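Local coordinates for 2S Albumin protein (Dolichos, PDB 6IX1) that is a seed albumin of the hemopexin-fold type, probably serving as a storage protein whose four-bladed propeller may also bind small ligands, at residues P31-L39 with I212-R220. Residues are numbered along the deposited sequence; the frame is centred on the assembly and turned at random.
With SO4 (sulfate ion), chain D.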
ATOM      1  N   PRO A  31      -3.259 -16.217   3.846  1.00  8.27           N
ATOM      2  CA  PRO A  31      -2.759 -16.505   2.505  1.00  8.57           C
ATOM      3  C   PRO A  31      -3.269 -17.833   1.971  1.00  7.81           C
ATOM      4  O   PRO A  31      -3.279 -18.848   2.676  1.00  9.90           O
ATOM      5  CB  PRO A  31      -1.243 -16.571   2.722  1.00  9.80           C
ATOM      6  CG  PRO A  31      -1.014 -15.563   3.836  1.00  9.41           C
ATOM      7  CD  PRO A  31      -2.193 -15.773   4.757  1.00  8.60           C
ATOM      8  N   GLY A  32      -3.736 -17.803   0.725  1.00  8.25           N
ATOM      9  CA  GLY A  32      -4.086 -19.021   0.007  1.00  9.10           C
ATOM     10  C   GLY A  32      -5.471 -19.559   0.337  1.00  8.62           C
ATOM     11  O   GLY A  32      -5.775 -20.605  -0.196  1.00 11.08           O
ATOM     12  N   LYS A  33      -6.282 -18.859   1.120  1.00  9.58           N
ATOM     13  CA  LYS A  33      -7.569 -19.337   1.676  1.00 10.22           C
ATOM     14  C   LYS A  33      -8.534 -18.144   1.740  1.00  7.99           C
ATOM     15  O   LYS A  33      -8.034 -17.087   2.084  1.00  9.18           O
ATOM     16  CB  LYS A  33      -7.401 -19.953   3.099  1.00 14.86           C
ATOM     17  CG  LYS A  33      -6.258 -20.878   3.396  1.00 20.18           C
ATOM     18  CD  LYS A  33      -6.484 -21.374   4.741  1.00 21.33           C
ATOM     19  CE  LYS A  33      -6.868 -22.844   4.788  1.00 29.75           C
ATOM     20  NZ  LYS A  33      -5.688 -23.743   4.902  1.00 41.72           N
ATOM     21  N   THR A  34      -9.828 -18.417   1.634  1.00  9.77           N
ATOM     22  CA  THR A  34     -10.842 -17.374   1.799  1.00  9.34           C
ATOM     23  C   THR A  34     -11.276 -17.257   3.254  1.00  9.09           C
ATOM     24  O   THR A  34     -12.433 -16.984   3.478  1.00 12.20           O
ATOM     25  CB  THR A  34     -12.038 -17.666   0.921  1.00  9.39           C
ATOM     26  OG1 THR A  34     -12.595 -18.940   1.241  1.00 12.20           O
ATOM     27  CG2 THR A  34     -11.658 -17.653  -0.532  1.00 10.39           C
ATOM     28  N   ASP A  35     -10.336 -17.307   4.188  1.00  8.50           N
ATOM     29  CA  ASP A  35     -10.631 -17.341   5.616  1.00  9.35           C
ATOM     30  C   ASP A  35     -10.299 -16.026   6.310  1.00  8.16           C
ATOM     31  O   ASP A  35     -10.313 -15.912   7.520  1.00  9.17           O
ATOM     32  CB  ASP A  35      -9.912 -18.496   6.318  1.00 11.56           C
ATOM     33  CG  ASP A  35     -10.510 -19.857   5.970  1.00 15.08           C
ATOM     34  OD1 ASP A  35     -11.703 -19.916   5.533  1.00 18.54           O
ATOM     35  OD2 ASP A  35      -9.726 -20.809   6.098  1.00 19.96           O
ATOM     36  N   ASP A  36     -10.076 -14.964   5.515  1.00  7.48           N
ATOM     37  CA  ASP A  36      -9.820 -13.644   6.076  1.00  8.18           C
ATOM     38  C   ASP A  36     -11.038 -13.173   6.861  1.00  7.61           C
ATOM     39  O   ASP A  36     -12.152 -13.398   6.403  1.00  7.67           O
ATOM     40  CB  ASP A  36      -9.467 -12.639   5.009  1.00  8.20           C
ATOM     41  CG  ASP A  36      -8.778 -13.268   3.813  1.00  9.25           C
ATOM     42  OD1 ASP A  36      -9.564 -13.716   2.950  1.00  9.20           O
ATOM     43  OD2 ASP A  36      -7.504 -13.357   3.794  1.00  8.84           O
ATOM     44  N   LYS A  37     -10.799 -12.441   7.945  1.00  6.52           N
ATOM     45  CA  LYS A  37     -11.900 -11.891   8.746  1.00  6.23           C
ATOM     46  C   LYS A  37     -11.592 -10.467   9.181  1.00  5.91           C
ATOM     47  O   LYS A  37     -10.445 -10.195   9.486  1.00  7.61           O
ATOM     48  CB  LYS A  37     -12.254 -12.789   9.964  1.00  8.58           C
ATOM     49  CG  LYS A  37     -12.601 -14.223   9.642  1.00 10.96           C
ATOM     50  CD  LYS A  37     -13.849 -14.408   8.833  1.00 13.04           C
ATOM     51  CE  LYS A  37     -14.116 -15.925   8.878  1.00 18.48           C
ATOM     52  NZ  LYS A  37     -15.025 -16.350   7.843  1.00 19.38           N
ATOM     53  N   ILE A  38     -12.652  -9.731   9.379  1.00  6.29           N
ATOM     54  CA  ILE A  38     -12.532  -8.336   9.812  1.00  6.78           C
ATOM     55  C   ILE A  38     -12.267  -8.306  11.330  1.00  6.64           C
ATOM     56  O   ILE A  38     -12.883  -9.040  12.123  1.00  7.73           O
ATOM     57  CB  ILE A  38     -13.840  -7.600   9.442  1.00  7.20           C
ATOM     58  CG1 ILE A  38     -14.014  -7.532   7.926  1.00  8.76           C
ATOM     59  CG2 ILE A  38     -13.847  -6.241  10.115  1.00  7.93           C
ATOM     60  CD1 ILE A  38     -15.243  -6.850   7.475  1.00 10.97           C
ATOM     61  N   LEU A  39     -11.369  -7.408  11.710  1.00  6.19           N
ATOM     62  CA  LEU A  39     -11.053  -7.045  13.084  1.00  6.54           C
ATOM     63  C   LEU A  39     -11.574  -5.654  13.426  1.00  6.10           C
ATOM     64  O   LEU A  39     -11.964  -5.415  14.560  1.00  7.62           O
ATOM     65  CB  LEU A  39      -9.561  -7.128  13.400  1.00  7.07           C
ATOM     66  CG  LEU A  39      -8.928  -8.486  13.206  1.00  7.45           C
ATOM     67  CD1 LEU A  39      -7.439  -8.401  13.383  1.00  8.60           C
ATOM     68  CD2 LEU A  39      -9.508  -9.444  14.225  1.00  8.69           C
ATOM     69  N   ILE A 212     -11.207  -9.313  -6.320  1.00  8.10           N
ATOM     70  CA  ILE A 212     -10.901  -9.170  -4.874  1.00  8.16           C
ATOM     71  C   ILE A 212     -11.936  -9.941  -4.084  1.00  8.84           C
ATOM     72  O   ILE A 212     -11.577 -10.649  -3.155  1.00 10.50           O
ATOM     73  CB  ILE A 212     -10.941  -7.691  -4.524  1.00  8.34           C
ATOM     74  CG1 ILE A 212      -9.756  -6.927  -5.158  1.00  8.84           C
ATOM     75  CG2 ILE A 212     -10.910  -7.529  -3.007  1.00 10.44           C
ATOM     76  CD1 ILE A 212      -9.871  -5.419  -5.166  1.00 11.64           C
ATOM     77  N   LEU A 213     -13.235  -9.749  -4.394  1.00  8.71           N
ATOM     78  CA  LEU A 213     -14.287 -10.362  -3.553  1.00  9.78           C
ATOM     79  C   LEU A 213     -14.306 -11.873  -3.687  1.00 10.71           C
ATOM     80  O   LEU A 213     -14.901 -12.547  -2.839  1.00 13.46           O
ATOM     81  CB  LEU A 213     -15.598  -9.694  -3.893  1.00 10.82           C
ATOM     82  CG  LEU A 213     -15.674  -8.233  -3.486  1.00 12.29           C
ATOM     83  CD1 LEU A 213     -17.075  -7.724  -3.777  1.00 15.19           C
ATOM     84  CD2 LEU A 213     -15.295  -8.072  -2.016  1.00 13.63           C
ATOM     85  N   ASP A 214     -13.687 -12.449  -4.691  1.00  9.62           N
ATOM     86  CA  ASP A 214     -13.552 -13.901  -4.731  1.00  9.82           C
ATOM     87  C   ASP A 214     -12.496 -14.423  -3.768  1.00  9.39           C
ATOM     88  O   ASP A 214     -12.649 -15.483  -3.167  1.00 12.22           O
ATOM     89  CB  ASP A 214     -13.317 -14.373  -6.158  1.00 11.24           C
ATOM     90  CG  ASP A 214     -14.563 -14.083  -7.042  1.00 17.13           C
ATOM     91  OD1 ASP A 214     -15.669 -13.990  -6.536  1.00 20.51           O
ATOM     92  OD2 ASP A 214     -14.438 -13.897  -8.217  1.00 24.51           O
ATOM     93  N   GLY A 215     -11.395 -13.696  -3.655  1.00  8.49           N
ATOM     94  CA  GLY A 215     -10.294 -14.118  -2.760  1.00  8.83           C
ATOM     95  C   GLY A 215     -10.434 -13.633  -1.320  1.00  8.23           C
ATOM     96  O   GLY A 215      -9.905 -14.238  -0.413  1.00  9.25           O
ATOM     97  N   TRP A 216     -11.182 -12.544  -1.175  1.00  8.10           N
ATOM     98  CA  TRP A 216     -11.379 -11.820   0.116  1.00  8.16           C
ATOM     99  C   TRP A 216     -12.865 -11.621   0.382  1.00  7.98           C
ATOM    100  O   TRP A 216     -13.380 -10.514   0.430  1.00  8.61           O
ATOM    101  CB  TRP A 216     -10.677 -10.466   0.033  1.00  8.27           C
ATOM    102  CG  TRP A 216      -9.182 -10.609  -0.092  1.00  8.64           C
ATOM    103  CD1 TRP A 216      -8.470 -10.871  -1.243  1.00 10.65           C
ATOM    104  CD2 TRP A 216      -8.199 -10.376   0.915  1.00  7.64           C
ATOM    105  NE1 TRP A 216      -7.131 -10.894  -0.981  1.00 10.52           N
ATOM    106  CE2 TRP A 216      -6.923 -10.577   0.332  1.00  7.70           C
ATOM    107  CE3 TRP A 216      -8.266  -9.935   2.233  1.00  7.18           C
ATOM    108  CZ2 TRP A 216      -5.753 -10.404   1.036  1.00  9.22           C
ATOM    109  CZ3 TRP A 216      -7.116  -9.820   2.946  1.00  8.27           C
ATOM    110  CH2 TRP A 216      -5.876 -10.033   2.368  1.00  8.88           C
ATOM    111  N   PRO A 217     -13.650 -12.723   0.462  1.00  7.52           N
ATOM    112  CA  PRO A 217     -15.080 -12.560   0.587  1.00  8.02           C
ATOM    113  C   PRO A 217     -15.584 -11.827   1.837  1.00  7.95           C
ATOM    114  O   PRO A 217     -16.707 -11.356   1.861  1.00  9.28           O
ATOM    115  CB  PRO A 217     -15.639 -13.959   0.485  1.00 10.84           C
ATOM    116  CG  PRO A 217     -14.465 -14.837   0.900  1.00 10.50           C
ATOM    117  CD  PRO A 217     -13.230 -14.123   0.360  1.00  8.77           C
ATOM    118  N   CYS A 218     -14.708 -11.673   2.816  1.00  8.61           N
ATOM    119  CA  CYS A 218     -15.116 -10.952   4.038  1.00  8.61           C
ATOM    120  C   CYS A 218     -15.382  -9.478   3.725  1.00  8.88           C
ATOM    121  O   CYS A 218     -15.983  -8.807   4.560  1.00  8.71           O
ATOM    122  CB  CYS A 218     -14.136 -11.111   5.220  1.00  9.67           C
ATOM    123  SG  CYS A 218     -12.566 -10.185   4.989  1.00 10.42           S
ATOM    124  N   LEU A 219     -14.943  -9.005   2.554  1.00  8.67           N
ATOM    125  CA  LEU A 219     -15.146  -7.619   2.135  1.00  9.19           C
ATOM    126  C   LEU A 219     -16.422  -7.418   1.323  1.00  7.69           C
ATOM    127  O   LEU A 219     -16.654  -6.285   0.947  1.00  8.39           O
ATOM    128  CB  LEU A 219     -13.952  -7.143   1.344  1.00  8.91           C
ATOM    129  CG  LEU A 219     -12.610  -7.200   2.094  1.00  9.22           C
ATOM    130  CD1 LEU A 219     -11.543  -6.711   1.154  1.00 11.40           C
ATOM    131  CD2 LEU A 219     -12.622  -6.431   3.429  1.00 11.95           C
ATOM    132  N   ARG A 220     -17.194  -8.488   1.129  1.00  8.29           N
ATOM    133  CA  ARG A 220     -18.307  -8.394   0.167  1.00  9.84           C
ATOM    134  C   ARG A 220     -19.466  -7.484   0.606  1.00 11.23           C
ATOM    135  O   ARG A 220     -20.260  -7.081  -0.275  1.00 12.08           O
ATOM    136  CB  ARG A 220     -18.836  -9.776  -0.178  1.00 12.46           C
ATOM    137  CG  ARG A 220     -19.594 -10.463   0.922  1.00 15.67           C
ATOM    138  CD  ARG A 220     -19.857 -11.897   0.601  1.00 18.23           C
ATOM    139  NE  ARG A 220     -20.684 -12.530   1.611  1.00 16.92           N
ATOM    140  CZ  ARG A 220     -20.211 -12.911   2.775  1.00 17.17           C
ATOM    141  NH1 ARG A 220     -18.937 -12.706   3.094  1.00 16.65           N
ATOM    142  NH2 ARG A 220     -21.010 -13.511   3.640  1.00 17.85           N
TER
HETATM  143  S   SO4 D 301      -4.839 -15.176  -1.450  1.00  8.85           S
HETATM  144  O1  SO4 D 301      -5.572 -16.388  -1.327  1.00 10.99           O
HETATM  145  O2  SO4 D 301      -3.763 -15.263  -0.523  1.00 10.66           O
HETATM  146  O3  SO4 D 301      -5.621 -14.101  -1.113  1.00 10.82           O
HETATM  147  O4  SO4 D 301      -4.337 -14.954  -2.776  1.00 12.92           O
HETATM  148  O   HOH W   1     -12.231 -13.205   3.244  1.00  9.94           O
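Asp-36 lays its carboxylate over one face of the Trp-216 indole, the two planes only 12° apart, with OD2 3.7 Å from CZ3 and displaced toward the ring's rim. With CG beside the backbone N, at a chi1 of -30° far from staggered, the carboxylate is carried over the indole's benzo half. A short acid suits this place because OD2 also accepts a hydrogen bond from the backbone N of Thr-30.

No direct hydrogen bond joins the segments; a water does the bridging. It accepts from the backbone N of Cys-218 (2.9 Å to the water O) and lies 2.7 Å from Asp-36 OD1, to which it can donate. OD1 also sits 3.4 Å from Gly-215 O; two acceptors cannot bond each other, and OD1 instead has the water as possible donor.

In this four-bladed hemopexin-type propeller, residues 31-39 lead into the outermost strand of the first sheet and 212-220 follow that of the last, so the contact helps close the ring of blades. Trp-216 packs edge-to-face against Phe-18 of the first blade and against Tyr-184 and Tyr-191 of the last; an alanine here would probably leave the Asp-36 carboxylate without its flat cover and open a gap between the two blades.

Van der Waals contacts, several against carbonyl oxygens, make up the rest. Thr-34 turns CG2 to Asp-214 O (3.6 Å) and rests CB on Pro-217 CG, a compact ring suited to the start of the 3-10 turn. Small enough to fit closely, Cys-218 sets CB 3.3 Å from Asp-36 O, and Ile-38 extends CD1 to 3.6 Å from Cys-218 O and touches Cys-218 SG with CG1. A sulfate, probably from the crystallisation liquor, accepts a nearly straight bond from Gly-32 N to O2 (2.8 Å, 171°).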